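Local atomic coordinates of hypothetical protein (Staphylococcus aureus subsp. aureus, PDB entry 1QYI), a protein that is of unknown function but probably acts as a hydrolase of the haloacid dehalogenase (HAD) superfamily, with a helical cap inserted into a Rossmann-like core. Residues A[22-27]-A[55-60]; A[179-183]-A[195-201]; A[271-276]-A[299-303]; A[328-332]-A[354-359]. All blocks are in the same frame, centred on the assembly; numbering follows the deposited sequence.

Contact 1: residues A[22-27]-A[55-60]; sequences SALTVY and IRNRIF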
loop_
_atom_site.group_PDB
_atom_site.type_symbol
_atom_site.label_atom_id
_atom_site.label_comp_id
_atom_site.label_asym_id
_atom_site.label_seq_id
_atom_site.Cartn_x
_atom_site.Cartn_y
_atom_site.Cartn_z
ATOM N N SER A 22 -1.076 1.113 -8.964
ATOM C CA SER A 22 0.135 0.419 -9.359
ATOM C C SER A 22 0.045 0.024 -10.847
ATOM O O SER A 22 1.006 0.219 -11.610
ATOM C CB SER A 22 0.350 -0.815 -8.484
ATOM O OG SER A 22 1.465 -1.578 -8.946
ATOM N N ALA A 23 -1.108 -0.508 -11.261
ATOM C CA ALA A 23 -1.321 -0.901 -12.661
ATOM C C ALA A 23 -1.277 0.314 -13.591
ATOM O O ALA A 23 -0.603 0.289 -14.618
ATOM C CB ALA A 23 -2.663 -1.622 -12.815
ATOM N N LEU A 24 -2.008 1.366 -13.232
ATOM C CA LEU A 24 -2.031 2.593 -14.029
ATOM C C LEU A 24 -0.641 3.188 -14.172
ATOM O O LEU A 24 -0.321 3.814 -15.178
ATOM C CB LEU A 24 -2.935 3.648 -13.392
ATOM C CG LEU A 24 -4.441 3.516 -13.566
ATOM C CD1 LEU A 24 -5.088 4.846 -13.187
ATOM C CD2 LEU A 24 -4.757 3.180 -15.021
ATOM N N THR A 25 0.189 3.003 -13.157
ATOM C CA THR A 25 1.533 3.548 -13.217
ATOM C C THR A 25 2.308 2.896 -14.348
ATOM O O THR A 25 2.796 3.580 -15.251
ATOM C CB THR A 25 2.258 3.351 -11.899
ATOM O OG1 THR A 25 1.614 4.155 -10.904
ATOM C CG2 THR A 25 3.707 3.775 -12.017
ATOM N N VAL A 26 2.402 1.574 -14.304
ATOM C CA VAL A 26 3.103 0.819 -15.331
ATOM C C VAL A 26 2.563 1.195 -16.711
ATOM O O VAL A 26 3.323 1.463 -17.647
ATOM C CB VAL A 26 2.916 -0.692 -15.090
ATOM C CG1 VAL A 26 3.776 -1.495 -16.050
ATOM C CG2 VAL A 26 3.266 -1.026 -13.653
ATOM N N TYR A 27 1.241 1.242 -16.825
ATOM C CA TYR A 27 0.599 1.581 -18.092
ATOM C C TYR A 27 0.936 3.011 -18.574
ATOM O O TYR A 27 1.226 3.224 -19.748
ATOM C CB TYR A 27 -0.922 1.372 -17.957
ATOM C CG TYR A 27 -1.674 1.210 -19.265
ATOM C CD1 TYR A 27 -1.355 0.187 -20.172
ATOM C CD2 TYR A 27 -2.711 2.080 -19.597
ATOM C CE1 TYR A 27 -2.057 0.048 -21.381
ATOM C CE2 TYR A 27 -3.415 1.953 -20.788
ATOM C CZ TYR A 27 -3.090 0.948 -21.677
ATOM O OH TYR A 27 -3.779 0.878 -22.869
ATOM N N ILE A 55 -7.224 -2.157 -17.486
ATOM C CA ILE A 55 -5.788 -1.910 -17.486
ATOM C C ILE A 55 -5.090 -2.851 -16.501
ATOM O O ILE A 55 -4.151 -3.564 -16.865
ATOM C CB ILE A 55 -5.533 -0.419 -17.146
ATOM C CG1 ILE A 55 -6.062 0.431 -18.313
ATOM C CG2 ILE A 55 -4.054 -0.169 -16.860
ATOM C CD1 ILE A 55 -6.338 1.889 -18.002
ATOM N N ARG A 56 -5.580 -2.853 -15.264
ATOM C CA ARG A 56 -5.055 -3.696 -14.198
ATOM C C ARG A 56 -5.059 -5.159 -14.622
ATOM O O ARG A 56 -4.109 -5.913 -14.376
ATOM C CB ARG A 56 -5.916 -3.544 -12.949
ATOM C CG ARG A 56 -5.526 -4.489 -11.832
ATOM C CD ARG A 56 -6.366 -4.269 -10.591
ATOM N NE ARG A 56 -6.159 -5.359 -9.657
ATOM C CZ ARG A 56 -6.529 -5.341 -8.386
ATOM N NH1 ARG A 56 -7.136 -4.273 -7.884
ATOM N NH2 ARG A 56 -6.282 -6.396 -7.616
ATOM N N ASN A 57 -6.156 -5.556 -15.244
ATOM C CA ASN A 57 -6.301 -6.913 -15.707
ATOM C C ASN A 57 -5.234 -7.247 -16.738
ATOM O O ASN A 57 -4.613 -8.307 -16.672
ATOM C CB ASN A 57 -7.682 -7.113 -16.309
ATOM C CG ASN A 57 -7.848 -8.484 -16.893
ATOM O OD1 ASN A 57 -7.621 -9.484 -16.214
ATOM N ND2 ASN A 57 -8.244 -8.550 -18.159
ATOM N N ARG A 58 -5.011 -6.348 -17.691
ATOM C CA ARG A 58 -4.004 -6.587 -18.722
ATOM C C ARG A 58 -2.588 -6.623 -18.153
ATOM O O ARG A 58 -1.832 -7.557 -18.415
ATOM C CB ARG A 58 -4.061 -5.505 -19.802
ATOM C CG ARG A 58 -5.277 -5.527 -20.699
ATOM C CD ARG A 58 -5.051 -4.546 -21.832
ATOM N NE ARG A 58 -3.913 -4.968 -22.658
ATOM C CZ ARG A 58 -3.224 -4.166 -23.464
ATOM N NH1 ARG A 58 -3.544 -2.880 -23.564
ATOM N NH2 ARG A 58 -2.215 -4.652 -24.173
ATOM N N ILE A 59 -2.235 -5.594 -17.387
ATOM C CA ILE A 59 -0.902 -5.488 -16.797
ATOM C C ILE A 59 -0.555 -6.681 -15.902
ATOM O O ILE A 59 0.459 -7.339 -16.119
ATOM C CB ILE A 59 -0.750 -4.169 -15.975
ATOM C CG1 ILE A 59 -1.033 -2.954 -16.859
ATOM C CG2 ILE A 59 0.668 -4.058 -15.412
ATOM C CD1 ILE A 59 -0.127 -2.855 -18.084
ATOM N N PHE A 60 -1.400 -6.970 -14.914
ATOM C CA PHE A 60 -1.146 -8.073 -13.993
ATOM C C PHE A 60 -1.681 -9.461 -14.377
ATOM O O PHE A 60 -1.464 -10.430 -13.645
ATOM C CB PHE A 60 -1.653 -7.713 -12.588
ATOM C CG PHE A 60 -0.971 -6.525 -11.976
ATOM C CD1 PHE A 60 0.414 -6.462 -11.905
ATOM C CD2 PHE A 60 -1.721 -5.469 -11.455
ATOM C CE1 PHE A 60 1.052 -5.364 -11.324
ATOM C CE2 PHE A 60 -1.094 -4.365 -10.870
ATOM C CZ PHE A 60 0.293 -4.311 -10.804
HETATM O O HOH W 1 -5.852 -1.711 -22.812
#

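Contact 2: residues A[179-183]-A[195-201]; sequences EVYQE and EKKIART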
loop_
_atom_site.group_PDB
_atom_site.type_symbol
_atom_site.label_atom_id
_atom_site.label_comp_id
_atom_site.label_asym_id
_atom_site.label_seq_id
_atom_site.Cartn_x
_atom_site.Cartn_y
_atom_site.Cartn_z
ATOM N N GLU A 179 7.331 8.267 -8.269
ATOM C CA GLU A 179 6.736 9.609 -8.272
ATOM C C GLU A 179 5.445 9.603 -9.077
ATOM O O GLU A 179 4.480 10.292 -8.735
ATOM C CB GLU A 179 7.702 10.658 -8.851
ATOM C CG GLU A 179 8.980 10.797 -8.052
ATOM C CD GLU A 179 9.842 11.968 -8.479
ATOM O OE1 GLU A 179 9.808 12.372 -9.661
ATOM O OE2 GLU A 179 10.589 12.482 -7.628
ATOM N N VAL A 180 5.432 8.802 -10.138
ATOM C CA VAL A 180 4.265 8.702 -11.001
ATOM C C VAL A 180 3.114 8.090 -10.228
ATOM O O VAL A 180 1.961 8.487 -10.393
ATOM C CB VAL A 180 4.538 7.818 -12.236
ATOM C CG1 VAL A 180 3.321 7.811 -13.139
ATOM C CG2 VAL A 180 5.762 8.322 -12.985
ATOM N N TYR A 181 3.429 7.116 -9.386
ATOM C CA TYR A 181 2.396 6.453 -8.597
ATOM C C TYR A 181 1.802 7.395 -7.541
ATOM O O TYR A 181 0.576 7.462 -7.345
ATOM C CB TYR A 181 2.983 5.207 -7.928
ATOM C CG TYR A 181 2.066 4.546 -6.928
ATOM C CD1 TYR A 181 1.919 5.067 -5.638
ATOM C CD2 TYR A 181 1.363 3.381 -7.254
ATOM C CE1 TYR A 181 1.110 4.451 -4.702
ATOM C CE2 TYR A 181 0.549 2.758 -6.322
ATOM C CZ TYR A 181 0.429 3.299 -5.049
ATOM O OH TYR A 181 -0.372 2.693 -4.115
ATOM N N GLN A 182 2.690 8.131 -6.876
ATOM C CA GLN A 182 2.283 9.056 -5.831
ATOM C C GLN A 182 1.371 10.159 -6.362
ATOM O O GLN A 182 0.411 10.552 -5.694
ATOM C CB GLN A 182 3.524 9.641 -5.135
ATOM C CG GLN A 182 4.283 8.614 -4.294
ATOM C CD GLN A 182 3.490 8.135 -3.083
ATOM O OE1 GLN A 182 3.473 8.798 -2.048
ATOM N NE2 GLN A 182 2.813 6.991 -3.216
ATOM N N GLU A 183 1.653 10.656 -7.563
ATOM C CA GLU A 183 0.806 11.700 -8.122
ATOM C C GLU A 183 -0.539 11.080 -8.478
ATOM O O GLU A 183 -1.594 11.677 -8.265
ATOM C CB GLU A 183 1.445 12.339 -9.355
ATOM C CG GLU A 183 1.335 13.841 -9.307
ATOM C CD GLU A 183 1.825 14.531 -10.562
ATOM O OE1 GLU A 183 2.997 14.323 -10.941
ATOM O OE2 GLU A 183 1.034 15.290 -11.160
ATOM N N GLU A 195 5.135 15.074 -1.092
ATOM C CA GLU A 195 6.411 14.700 -1.678
ATOM C C GLU A 195 7.399 15.872 -1.786
ATOM O O GLU A 195 8.607 15.665 -1.925
ATOM C CB GLU A 195 6.175 14.092 -3.058
ATOM C CG GLU A 195 5.375 12.802 -3.037
ATOM C CD GLU A 195 5.974 11.772 -2.113
ATOM O OE1 GLU A 195 7.199 11.811 -1.904
ATOM O OE2 GLU A 195 5.227 10.922 -1.589
ATOM N N LYS A 196 6.887 17.099 -1.708
ATOM C CA LYS A 196 7.730 18.289 -1.789
ATOM C C LYS A 196 8.397 18.376 -3.150
ATOM O O LYS A 196 9.561 18.758 -3.260
ATOM C CB LYS A 196 8.792 18.275 -0.679
ATOM C CG LYS A 196 8.328 18.916 0.627
ATOM C CD LYS A 196 7.073 18.254 1.178
ATOM C CE LYS A 196 6.525 19.015 2.389
ATOM N NZ LYS A 196 5.936 20.342 2.056
ATOM N N LYS A 197 7.635 18.011 -4.179
ATOM C CA LYS A 197 8.080 18.032 -5.563
ATOM C C LYS A 197 6.969 18.643 -6.387
ATOM O O LYS A 197 5.807 18.611 -5.981
ATOM C CB LYS A 197 8.353 16.613 -6.073
ATOM C CG LYS A 197 9.435 15.883 -5.320
ATOM C CD LYS A 197 9.545 14.452 -5.774
ATOM C CE LYS A 197 10.623 13.744 -4.984
ATOM N NZ LYS A 197 10.740 12.307 -5.328
ATOM N N ILE A 198 7.346 19.203 -7.538
ATOM C CA ILE A 198 6.419 19.837 -8.470
ATOM C C ILE A 198 5.699 18.741 -9.244
ATOM O O ILE A 198 6.313 17.757 -9.670
ATOM C CB ILE A 198 7.178 20.795 -9.453
ATOM C CG1 ILE A 198 7.707 22.015 -8.690
ATOM C CG2 ILE A 198 6.255 21.316 -10.535
ATOM C CD1 ILE A 198 8.821 21.696 -7.724
ATOM N N ALA A 199 4.388 18.916 -9.399
ATOM C CA ALA A 199 3.544 17.958 -10.093
ATOM C C ALA A 199 3.831 17.911 -11.577
ATOM O O ALA A 199 4.114 18.933 -12.210
ATOM C CB ALA A 199 2.086 18.293 -9.866
ATOM N N ARG A 200 3.751 16.710 -12.131
ATOM C CA ARG A 200 3.994 16.519 -13.546
ATOM C C ARG A 200 2.762 16.890 -14.355
ATOM O O ARG A 200 2.881 17.474 -15.425
ATOM C CB ARG A 200 4.372 15.065 -13.819
ATOM C CG ARG A 200 5.742 14.704 -13.327
ATOM C CD ARG A 200 6.260 13.463 -14.023
ATOM N NE ARG A 200 7.706 13.344 -13.843
ATOM C CZ ARG A 200 8.290 13.005 -12.700
ATOM N NH1 ARG A 200 7.551 12.734 -11.635
ATOM N NH2 ARG A 200 9.612 12.979 -12.613
ATOM N N THR A 201 1.584 16.562 -13.836
ATOM C CA THR A 201 0.330 16.840 -14.535
ATOM C C THR A 201 -0.529 17.879 -13.808
ATOM O O THR A 201 -0.119 18.452 -12.797
ATOM C CB THR A 201 -0.516 15.545 -14.682
ATOM O OG1 THR A 201 -1.015 15.138 -13.395
ATOM C CG2 THR A 201 0.338 14.417 -15.257
#

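Contact 3: residues A[271-276]-A[299-303]; sequences EAENMY and RDKYE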
loop_
_atom_site.group_PDB
_atom_site.type_symbol
_atom_site.label_atom_id
_atom_site.label_comp_id
_atom_site.label_asym_id
_atom_site.label_seq_id
_atom_site.Cartn_x
_atom_site.Cartn_y
_atom_site.Cartn_z
ATOM N N GLU A 271 8.302 8.734 12.891
ATOM C CA GLU A 271 8.844 9.810 13.686
ATOM C C GLU A 271 9.478 9.231 14.946
ATOM O O GLU A 271 10.623 9.541 15.280
ATOM C CB GLU A 271 7.741 10.798 14.051
ATOM C CG GLU A 271 8.267 12.047 14.724
ATOM C CD GLU A 271 9.610 12.480 14.154
ATOM O OE1 GLU A 271 9.785 12.405 12.909
ATOM O OE2 GLU A 271 10.479 12.917 14.949
ATOM N N ALA A 272 8.733 8.367 15.627
ATOM C CA ALA A 272 9.204 7.736 16.854
ATOM C C ALA A 272 10.538 7.006 16.679
ATOM O O ALA A 272 11.360 6.995 17.589
ATOM C CB ALA A 272 8.145 6.765 17.372
ATOM N N GLU A 273 10.751 6.400 15.514
ATOM C CA GLU A 273 11.990 5.669 15.261
ATOM C C GLU A 273 13.184 6.606 15.101
ATOM O O GLU A 273 14.313 6.259 15.446
ATOM C CB GLU A 273 11.846 4.787 14.015
ATOM C CG GLU A 273 10.753 3.730 14.130
ATOM C CD GLU A 273 10.556 2.928 12.849
ATOM O OE1 GLU A 273 10.570 3.530 11.748
ATOM O OE2 GLU A 273 10.364 1.694 12.949
ATOM N N ASN A 274 12.935 7.793 14.569
ATOM C CA ASN A 274 13.999 8.765 14.385
ATOM C C ASN A 274 14.468 9.341 15.719
ATOM O O ASN A 274 15.629 9.702 15.861
ATOM C CB ASN A 274 13.534 9.875 13.437
ATOM C CG ASN A 274 13.491 9.411 11.985
ATOM O OD1 ASN A 274 14.463 8.850 11.480
ATOM N ND2 ASN A 274 12.370 9.649 11.308
HETATM N N MSE A 275 13.566 9.422 16.695
HETATM C CA MSE A 275 13.908 9.930 18.021
HETATM C C MSE A 275 14.613 8.852 18.825
HETATM O O MSE A 275 15.492 9.142 19.630
HETATM C CB MSE A 275 12.655 10.336 18.778
HETATM C CG MSE A 275 11.927 11.516 18.197
HETATM SE SE MSE A 275 10.280 11.830 19.153
HETATM C CE MSE A 275 9.040 11.254 17.816
ATOM N N TYR A 276 14.201 7.605 18.609
ATOM C CA TYR A 276 14.771 6.458 19.306
ATOM C C TYR A 276 15.123 5.385 18.281
ATOM O O TYR A 276 14.469 4.347 18.205
ATOM C CB TYR A 276 13.757 5.898 20.309
ATOM C CG TYR A 276 13.161 6.949 21.214
ATOM C CD1 TYR A 276 13.870 7.448 22.310
ATOM C CD2 TYR A 276 11.905 7.483 20.945
ATOM C CE1 TYR A 276 13.336 8.463 23.109
ATOM C CE2 TYR A 276 11.367 8.492 21.729
ATOM C CZ TYR A 276 12.083 8.978 22.806
ATOM O OH TYR A 276 11.548 9.996 23.560
ATOM N N ARG A 299 4.486 13.351 20.820
ATOM C CA ARG A 299 5.915 13.032 20.792
ATOM C C ARG A 299 6.515 12.774 22.167
ATOM O O ARG A 299 7.303 11.853 22.340
ATOM C CB ARG A 299 6.690 14.184 20.145
ATOM C CG ARG A 299 6.404 14.437 18.673
ATOM C CD ARG A 299 6.968 15.795 18.251
ATOM N NE ARG A 299 8.325 15.992 18.760
ATOM C CZ ARG A 299 9.388 15.304 18.351
ATOM N NH1 ARG A 299 9.250 14.373 17.414
ATOM N NH2 ARG A 299 10.582 15.531 18.887
ATOM N N ASP A 300 6.131 13.606 23.126
ATOM C CA ASP A 300 6.631 13.541 24.484
ATOM C C ASP A 300 6.256 12.304 25.264
ATOM O O ASP A 300 6.727 12.104 26.383
ATOM C CB ASP A 300 6.174 14.776 25.255
ATOM C CG ASP A 300 6.528 16.064 24.545
ATOM O OD1 ASP A 300 7.681 16.190 24.074
ATOM O OD2 ASP A 300 5.659 16.956 24.463
ATOM N N LYS A 301 5.414 11.460 24.691
ATOM C CA LYS A 301 4.996 10.258 25.405
ATOM C C LYS A 301 5.431 9.001 24.684
ATOM O O LYS A 301 5.252 7.899 25.187
ATOM C CB LYS A 301 3.480 10.263 25.558
ATOM C CG LYS A 301 2.924 11.605 25.972
ATOM C CD LYS A 301 1.423 11.582 25.879
ATOM C CE LYS A 301 0.841 12.977 25.871
ATOM N NZ LYS A 301 -0.426 12.995 25.085
ATOM N N TYR A 302 6.021 9.179 23.510
ATOM C CA TYR A 302 6.472 8.060 22.706
ATOM C C TYR A 302 7.334 7.051 23.446
ATOM O O TYR A 302 7.052 5.854 23.416
ATOM C CB TYR A 302 7.207 8.585 21.480
ATOM C CG TYR A 302 6.274 9.098 20.411
ATOM C CD1 TYR A 302 4.949 9.415 20.704
ATOM C CD2 TYR A 302 6.725 9.299 19.116
ATOM C CE1 TYR A 302 4.097 9.920 19.730
ATOM C CE2 TYR A 302 5.885 9.806 18.134
ATOM C CZ TYR A 302 4.572 10.119 18.449
ATOM O OH TYR A 302 3.749 10.650 17.485
ATOM N N GLU A 303 8.372 7.533 24.119
ATOM C CA GLU A 303 9.271 6.660 24.859
ATOM C C GLU A 303 8.533 5.715 25.792
ATOM O O GLU A 303 8.921 4.557 25.956
ATOM C CB GLU A 303 10.255 7.493 25.673
ATOM C CG GLU A 303 11.345 6.678 26.342
ATOM C CD GLU A 303 12.486 7.550 26.810
ATOM O OE1 GLU A 303 12.219 8.502 27.580
ATOM O OE2 GLU A 303 13.644 7.286 26.415
#

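Contact 4: residues A[328-332]-A[354-359]; sequences LLSAQ and LEAHHA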
loop_
_atom_site.group_PDB
_atom_site.type_symbol
_atom_site.label_atom_id
_atom_site.label_comp_id
_atom_site.label_asym_id
_atom_site.label_seq_id
_atom_site.Cartn_x
_atom_site.Cartn_y
_atom_site.Cartn_z
ATOM N N LEU A 328 -3.608 -8.710 16.152
ATOM C CA LEU A 328 -4.058 -9.660 17.158
ATOM C C LEU A 328 -2.988 -9.804 18.249
ATOM O O LEU A 328 -3.300 -9.764 19.438
ATOM C CB LEU A 328 -4.359 -11.007 16.487
ATOM C CG LEU A 328 -4.749 -12.173 17.397
ATOM C CD1 LEU A 328 -5.737 -13.090 16.692
ATOM C CD2 LEU A 328 -3.483 -12.918 17.785
ATOM N N LEU A 329 -1.733 -9.960 17.834
ATOM C CA LEU A 329 -0.613 -10.091 18.760
ATOM C C LEU A 329 -0.400 -8.790 19.541
ATOM O O LEU A 329 -0.004 -8.821 20.707
ATOM C CB LEU A 329 0.654 -10.480 17.987
ATOM C CG LEU A 329 1.042 -11.964 17.797
ATOM C CD1 LEU A 329 -0.170 -12.858 17.613
ATOM C CD2 LEU A 329 1.972 -12.065 16.596
ATOM N N SER A 330 -0.668 -7.647 18.908
ATOM C CA SER A 330 -0.529 -6.353 19.582
ATOM C C SER A 330 -1.570 -6.234 20.692
ATOM O O SER A 330 -1.338 -5.566 21.695
ATOM C CB SER A 330 -0.725 -5.189 18.601
ATOM O OG SER A 330 0.364 -5.053 17.701
ATOM N N ALA A 331 -2.728 -6.861 20.508
ATOM C CA ALA A 331 -3.773 -6.803 21.527
ATOM C C ALA A 331 -3.444 -7.793 22.645
ATOM O O ALA A 331 -3.533 -7.459 23.823
ATOM C CB ALA A 331 -5.138 -7.117 20.912
ATOM N N GLN A 332 -3.046 -9.007 22.283
ATOM C CA GLN A 332 -2.689 -9.994 23.295
ATOM C C GLN A 332 -1.485 -9.479 24.083
ATOM O O GLN A 332 -1.301 -9.844 25.244
ATOM C CB GLN A 332 -2.365 -11.331 22.643
ATOM C CG GLN A 332 -3.510 -11.847 21.782
ATOM C CD GLN A 332 -3.373 -13.314 21.432
ATOM O OE1 GLN A 332 -2.264 -13.823 21.263
ATOM N NE2 GLN A 332 -4.502 -13.998 21.294
ATOM N N LEU A 354 -6.909 -16.899 12.600
ATOM C CA LEU A 354 -7.399 -16.092 13.721
ATOM C C LEU A 354 -7.804 -16.965 14.900
ATOM O O LEU A 354 -7.500 -16.648 16.045
ATOM C CB LEU A 354 -8.583 -15.212 13.302
ATOM C CG LEU A 354 -8.266 -14.071 12.334
ATOM C CD1 LEU A 354 -9.527 -13.298 12.000
ATOM C CD2 LEU A 354 -7.227 -13.160 12.958
ATOM N N GLU A 355 -8.482 -18.071 14.627
ATOM C CA GLU A 355 -8.888 -18.950 15.703
ATOM C C GLU A 355 -7.686 -19.732 16.223
ATOM O O GLU A 355 -7.590 -20.018 17.418
ATOM C CB GLU A 355 -9.986 -19.898 15.228
ATOM C CG GLU A 355 -11.225 -19.183 14.701
ATOM C CD GLU A 355 -12.282 -20.149 14.222
ATOM O OE1 GLU A 355 -11.942 -21.019 13.385
ATOM O OE2 GLU A 355 -13.448 -20.038 14.676
ATOM N N ALA A 356 -6.762 -20.081 15.335
ATOM C CA ALA A 356 -5.568 -20.807 15.765
ATOM C C ALA A 356 -4.667 -19.883 16.599
ATOM O O ALA A 356 -3.696 -20.337 17.206
ATOM C CB ALA A 356 -4.800 -21.346 14.557
ATOM N N HIS A 357 -4.989 -18.590 16.628
ATOM C CA HIS A 357 -4.207 -17.634 17.407
ATOM C C HIS A 357 -4.978 -17.136 18.619
ATOM O O HIS A 357 -4.571 -16.179 19.276
ATOM C CB HIS A 357 -3.760 -16.455 16.536
ATOM C CG HIS A 357 -2.465 -16.695 15.823
ATOM N ND1 HIS A 357 -1.254 -16.724 16.472
ATOM C CD2 HIS A 357 -2.199 -16.943 14.514
ATOM C CE1 HIS A 357 -0.291 -16.978 15.599
ATOM N NE2 HIS A 357 -0.842 -17.115 14.406
ATOM N N HIS A 358 -6.088 -17.809 18.910
ATOM C CA HIS A 358 -6.946 -17.483 20.047
ATOM C C HIS A 358 -7.494 -16.066 19.980
ATOM O O HIS A 358 -7.274 -15.264 20.887
ATOM C CB HIS A 358 -6.189 -17.656 21.371
ATOM C CG HIS A 358 -5.344 -18.891 21.431
ATOM N ND1 HIS A 358 -4.012 -18.897 21.066
ATOM C CD2 HIS A 358 -5.640 -20.156 21.803
ATOM C CE1 HIS A 358 -3.526 -20.117 21.214
ATOM N NE2 HIS A 358 -4.489 -20.902 21.658
ATOM N N ALA A 359 -8.195 -15.750 18.899
ATOM C CA ALA A 359 -8.779 -14.426 18.752
ATOM C C ALA A 359 -10.039 -14.406 19.601
ATOM O O ALA A 359 -10.890 -15.294 19.489
ATOM C CB ALA A 359 -9.110 -14.149 17.294
#

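Contact 1: residues A[22-27]-A[55-60]
A small residue lets two helices cross closely: Ala23 CA lies 4.9 Å from Arg56 CA, the nearest approach of the two backbones. Segments 22-27 and 55-60, on helices 16-31 and 49-60 of the helical insert after strand 3-6, probably a HAD cap, cross at 71° with axes 8.7 Å apart. Along 55-60, Ile55 comes first, its CG2 lying 3.7 Å from Tyr27 CG and its CD1 3.6 Å from Leu24 CD2. Arg56 CA and CB lie 3.5 and 3.8 Å from Ala23 CB, while its guanidinium leads away to salt bridges with Asp63, Glu16 and Asp20. Arg58, salt-bridged to Glu130, also reaches Tyr27 through a water 2.7 Å from Arg58 NH1 and weakly bonded to Tyr27 OH at 3.3 Å. Ile59 fits between Val26 and Tyr27, its CD1 3.9 Å from Tyr27 CD1. Last, Phe60 sets CE2 3.7 Å from Ala23 CB and its ring edge against Ser22 OG. With no direct hydrogen bond between the segments, the crossing must rely mainly on apolar side-chain fit.

Contact 2: residues A[179-183]-A[195-201]
Acidic side chains on a helix can hold the chain that doubles back along it, and here two glutamates one turn apart do so by different means. Glu183 receives backbone donors: Arg200 N gives a hydrogen bond to Glu183 OE1 at 2.8 Å, and Thr201 N one to Glu183 OE2 at 3.0 Å, so two successive amides of an irregular segment are satisfied by one carboxylate. Ser188 also bonds to Glu183 OE2, and Thr201 OG1 lies 3.0 Å from Glu183 OE2. The neighbouring amide, that of Ala199, finds its acceptor in Glu192. The helical run 172-195, part of the probable cap, must bend sharply between 183 and 195; Lys196, with positive phi, is the first residue to leave it, and the end of the run and residues 196-201 come back beside 179-183 before the chain goes on to the HAD core. Glu179 deals with side-chain charge instead, forming a salt-bridge network. Its OE1 accepts from both Arg200 NH1 and Arg200 NH2, each at 3.0 Å, at the edge of the guanidinium, whose NE is paired with Glu112. The other oxygen, Glu179 OE2, pairs with the ammonium of Lys197, although the modelled separation of 2.3 Å from Lys197 NZ is very short and the oxygen's place is less certain. Tyr191, further along the run, lies against Glu179, Glu183 and Lys197.

Contact 3: residues A[271-276]-A[299-303]
The end of a single selenomethionine side chain touches both an arginine and an aromatic ring in this contact. Met275 CE lies 3.2 Å from Arg299 NH1 and 3.3 Å from Tyr302 CD2, while Met275 SE sits 5.3 Å from the centroid of the Tyr302 ring, 51° off its normal: a Met-aromatic contact of oblique geometry. One turn earlier, Ala272 CB packs 3.4 Å from Tyr302 CD2, so the ring is touched by two residues spaced three apart on one side of helix 266-275. That helix follows the short edge strand 263-264 of the parallel HAD sheet, and its partner, at the start of helix 302-307, lies in the connection leading toward the central strand 318-322; the contact thus joins two peripheral parts of the Rossmann-like core. Phe288, edge-to-face with Tyr302, adds to this packing, and Asn297 holds the Tyr302 hydroxyl. Toward solvent the chemistry turns polar. Arg299 NH1 forms a salt bridge with Glu271 OE2 at 3.1 Å, its hydrogen bond weak because the angle at the proton is only 129°. Where helix 266-275 has ended, Tyr276 reaches the bases of two side chains, its CE2 4.2 Å from Tyr302 CB and its OH 3.5 Å from Glu303 CB.

Contact 4: residues A[328-332]-A[354-359]
How a helix terminates determines which carbonyls it offers to its neighbours, and the end of helix 351-356 illustrates the point. His358, with phi and psi near 60°, is the C-prime residue of a Schellman motif, closed by His358 N to Glu355 O at 3.1 Å and a weaker Ala359 N to Leu354 O bond, also 3.1 Å. Gln332, in an m, t conformation, extends from helix 325-334 to this turn, and its NE2 donates to His357 O at 3.0 Å. Leu328 has a t chi1 but a chi2 of 147°, between wells; so placed, its CD1 lies 3.6 Å from Ala359 CB and 4.0 Å from CD2 of Leu354, itself m, t. His357, with chi1 m, directs its side chain at Leu328 (CD2 to His357 CB, 3.8 Å) and at Leu329, whose chi1 of -92° is off its well and whose CD1 lies 4.2 Å from His357 ND1. The two helices lie side by side on one face of the HAD sheet, before and after strand 337-341 in the chain; its Phe338 touches both Leu328 and Ala359. Toward the sheet the contact is apolar; at the surface, the Gln332 hydrogen bond implies that a carbonyl exposed by the helix end is satisfied across the junction.

Overall arrangement
Chemistry follows depth in this two-part fold. Contacts 1 and 2 belong to the probable helical cap and touch each other, Thr25 and Ser22 of helix 16-31 packing on Tyr181 of helix 172-195; contact 1 is the buried, largely apolar one, whereas contact 2, nearer the surface, uses salt bridges and backbone hydrogen bonds. Contacts 3 and 4 lie in the Rossmann-like core, with nearest atoms about 13 Å apart. Both are partly buried and mix an apolar inner part with one polar link, a salt bridge in contact 3 and a side-chain-to-carbonyl bond in contact 4. Contact 1 lies across the chain's centre from both, with centres 38 and 35 Å away.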